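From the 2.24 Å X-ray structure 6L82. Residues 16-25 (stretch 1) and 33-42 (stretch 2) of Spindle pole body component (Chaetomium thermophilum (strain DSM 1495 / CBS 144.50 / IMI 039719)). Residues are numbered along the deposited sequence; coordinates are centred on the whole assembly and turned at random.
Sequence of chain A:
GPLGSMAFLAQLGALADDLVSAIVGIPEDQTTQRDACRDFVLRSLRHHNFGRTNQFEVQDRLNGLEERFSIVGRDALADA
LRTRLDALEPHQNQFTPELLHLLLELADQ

Stretch 1 16-25: ADDLVSAIVG
Stretch 2, residues 33-42: QRDACRDFVL

Stretch 1 starts inside a helix that gives way to a turn by Gly 25; stretch 2 is helical throughout. The helix axes approach to 9.0 Å with N-to-C directions 125° apart, so they cross obliquely, more antiparallel than parallel; Ala 16 CA and Arg 38 CA lie 5.7 Å apart. The two stretches bury 510 Å², both sides summed, with no hydrogen bond between them. The backbones are helical, with i to i+4 bonds such as Val 20 N to Ala 16 O (3.0 Å). Arg 34 (chi1 to chi3 m, m, t) starts sideways and extends its guanidinium to the end of stretch 1: NH1 is 3.4 Å from Val 24 CG1, near the guanidinium plane, and 3.2 Å from Gly 25 O, over one face at an angle too poor for a hydrogen bond. Gly 25 leaves helical geometry at phi/psi 145/-156, where a CB would jam against the preceding carbonyl. Cys 37 (m) points toward stretch 1, small enough for close packing: its CB is 3.6 Å from Val 20 CG2 and its SG 4.2 Å from Val 24 CG2. Val 20 (t) is the knob, seated among Arg 34, Cys 37, Arg 38 and Val 41. Arg 38 (chi1 t, chi2 142°, chi3 t, chi4 -84°) reaches past Ala 16 to Asp 17 (m), whose OD2 lies 3.0 Å from Arg 38 CD and forms a salt bridge with NE at 3.5 Å, one of charge with no N-H pointing at it. Val 41 (t) sets CG1 3.9 Å from Ala 16 CB and 4.3 Å from Leu 19 CD2 (Leu 19 t, p), and CG2 4.1 Å from Val 20 CG2. Leu 42 (m, t) brings CG within 4.1 Å of Ala 16 CB. Small or apolar Ala 16, Leu 19, Val 20, Cys 37 and Val 41 are buried; the arginines, partly exposed, add aliphatic stems and keep their charged ends at the margin.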

# COMPACT_ATOMS: atom_id res chain seq x y z
N ALA A 16 -2.90 -4.11 11.44
CA ALA A 16 -4.00 -3.17 11.24
C ALA A 16 -3.80 -1.94 12.10
O ALA A 16 -3.99 -0.81 11.64
CB ALA A 16 -5.35 -3.83 11.55
N ASP A 17 -3.41 -2.15 13.36
CA ASP A 17 -3.00 -1.06 14.26
C ASP A 17 -1.91 -0.19 13.64
O ASP A 17 -1.95 1.04 13.76
CB ASP A 17 -2.47 -1.62 15.59
CG ASP A 17 -3.56 -2.13 16.52
OD1 ASP A 17 -3.42 -3.24 17.06
OD2 ASP A 17 -4.52 -1.37 16.79
N ASP A 18 -0.87 -0.81 13.07
CA ASP A 18 0.20 -0.03 12.44
C ASP A 18 -0.36 0.81 11.31
O ASP A 18 -0.04 1.99 11.18
CB ASP A 18 1.31 -0.94 11.90
CG ASP A 18 1.92 -1.85 12.97
OD1 ASP A 18 1.72 -1.60 14.18
OD2 ASP A 18 2.64 -2.80 12.59
N LEU A 19 -1.23 0.21 10.49
CA LEU A 19 -1.75 0.92 9.33
C LEU A 19 -2.53 2.14 9.79
O LEU A 19 -2.32 3.25 9.29
CB LEU A 19 -2.63 -0.02 8.50
CG LEU A 19 -2.79 0.31 7.02
CD1 LEU A 19 -1.41 0.31 6.32
CD2 LEU A 19 -3.74 -0.66 6.31
N VAL A 20 -3.37 1.97 10.80
CA VAL A 20 -4.13 3.09 11.33
C VAL A 20 -3.18 4.14 11.90
O VAL A 20 -3.24 5.32 11.53
CB VAL A 20 -5.13 2.58 12.38
CG1 VAL A 20 -5.68 3.75 13.20
CG2 VAL A 20 -6.21 1.76 11.68
N SER A 21 -2.28 3.72 12.78
CA SER A 21 -1.35 4.65 13.42
C SER A 21 -0.50 5.40 12.40
O SER A 21 -0.28 6.61 12.53
CB SER A 21 -0.47 3.89 14.42
OG SER A 21 0.46 4.75 15.04
N ALA A 22 -0.02 4.70 11.37
CA ALA A 22 0.83 5.36 10.38
C ALA A 22 0.06 6.33 9.47
O ALA A 22 0.66 7.29 8.97
CB ALA A 22 1.54 4.31 9.53
N ILE A 23 -1.23 6.11 9.23
CA ILE A 23 -1.95 6.83 8.17
C ILE A 23 -2.93 7.86 8.74
O ILE A 23 -2.93 9.02 8.33
CB ILE A 23 -2.68 5.86 7.22
CG1 ILE A 23 -1.67 5.10 6.38
CG2 ILE A 23 -3.69 6.62 6.35
CD1 ILE A 23 -2.29 3.97 5.62
N VAL A 24 -3.78 7.44 9.68
CA VAL A 24 -4.94 8.26 10.05
C VAL A 24 -4.52 9.44 10.91
O VAL A 24 -4.91 10.59 10.66
CB VAL A 24 -5.99 7.41 10.76
CG1 VAL A 24 -7.17 8.28 11.14
CG2 VAL A 24 -6.45 6.28 9.86
N GLY A 25 -3.75 9.17 11.95
CA GLY A 25 -3.39 10.18 12.91
C GLY A 25 -3.30 9.56 14.30
O GLY A 25 -3.11 8.36 14.45
N GLN A 33 -11.85 6.59 17.98
CA GLN A 33 -11.56 6.61 16.56
C GLN A 33 -10.60 5.48 16.17
O GLN A 33 -10.78 4.83 15.14
CB GLN A 33 -10.99 7.98 16.19
CG GLN A 33 -11.89 9.14 16.63
CD GLN A 33 -11.25 10.50 16.45
OE1 GLN A 33 -10.02 10.62 16.46
NE2 GLN A 33 -12.07 11.53 16.27
N ARG A 34 -9.60 5.21 17.02
CA ARG A 34 -8.59 4.21 16.65
C ARG A 34 -9.18 2.80 16.64
O ARG A 34 -8.86 2.00 15.76
CB ARG A 34 -7.39 4.29 17.60
CG ARG A 34 -6.93 5.72 17.88
CD ARG A 34 -6.52 6.39 16.58
NE ARG A 34 -6.47 7.84 16.67
CZ ARG A 34 -6.36 8.65 15.62
NH1 ARG A 34 -6.31 8.14 14.40
NH2 ARG A 34 -6.33 9.96 15.78
N ASP A 35 -10.04 2.47 17.60
CA ASP A 35 -10.62 1.13 17.56
C ASP A 35 -11.60 0.97 16.39
O ASP A 35 -11.80 -0.14 15.90
CB ASP A 35 -11.29 0.83 18.90
CG ASP A 35 -10.96 -0.57 19.41
OD1 ASP A 35 -10.73 -1.46 18.56
OD2 ASP A 35 -10.93 -0.78 20.65
N ALA A 36 -12.20 2.07 15.92
CA ALA A 36 -13.15 1.95 14.82
C ALA A 36 -12.44 1.80 13.48
O ALA A 36 -12.87 1.01 12.63
CB ALA A 36 -14.11 3.15 14.81
N CYS A 37 -11.35 2.55 13.29
CA CYS A 37 -10.52 2.40 12.10
C CYS A 37 -9.93 1.00 12.02
O CYS A 37 -9.85 0.40 10.94
CB CYS A 37 -9.41 3.45 12.11
SG CYS A 37 -9.94 5.17 11.92
N ARG A 38 -9.51 0.47 13.15
CA ARG A 38 -8.88 -0.84 13.14
C ARG A 38 -9.88 -1.94 12.84
O ARG A 38 -9.59 -2.88 12.09
CB ARG A 38 -8.21 -1.08 14.47
CG ARG A 38 -8.14 -2.44 14.79
CD ARG A 38 -6.84 -2.68 15.43
NE ARG A 38 -6.54 -3.95 15.70
CZ ARG A 38 -6.92 -4.51 16.71
NH1 ARG A 38 -7.64 -3.93 17.51
NH2 ARG A 38 -6.60 -5.68 16.93
N ASP A 39 -11.06 -1.87 13.46
CA ASP A 39 -12.11 -2.81 13.11
C ASP A 39 -12.47 -2.70 11.63
O ASP A 39 -12.68 -3.73 10.96
CB ASP A 39 -13.33 -2.56 14.00
CG ASP A 39 -14.56 -3.26 13.52
OD1 ASP A 39 -14.68 -4.48 13.79
OD2 ASP A 39 -15.40 -2.61 12.84
N PHE A 40 -12.53 -1.48 11.10
CA PHE A 40 -12.78 -1.30 9.67
C PHE A 40 -11.72 -2.00 8.83
O PHE A 40 -12.04 -2.57 7.78
CB PHE A 40 -12.82 0.18 9.30
CG PHE A 40 -12.53 0.45 7.85
CD1 PHE A 40 -13.45 0.11 6.87
CD2 PHE A 40 -11.33 1.01 7.47
CE1 PHE A 40 -13.18 0.34 5.55
CE2 PHE A 40 -11.07 1.25 6.15
CZ PHE A 40 -11.99 0.91 5.19
N VAL A 41 -10.45 -1.97 9.26
CA VAL A 41 -9.40 -2.55 8.42
C VAL A 41 -9.52 -4.07 8.39
O VAL A 41 -9.41 -4.69 7.33
CB VAL A 41 -8.00 -2.12 8.89
CG1 VAL A 41 -6.97 -2.88 8.09
CG2 VAL A 41 -7.81 -0.64 8.72
N LEU A 42 -9.75 -4.68 9.55
CA LEU A 42 -9.86 -6.13 9.62
C LEU A 42 -11.10 -6.62 8.89
O LEU A 42 -11.07 -7.68 8.24
CB LEU A 42 -9.89 -6.57 11.07
CG LEU A 42 -8.57 -6.32 11.79
CD1 LEU A 42 -8.81 -6.32 13.28
CD2 LEU A 42 -7.60 -7.38 11.39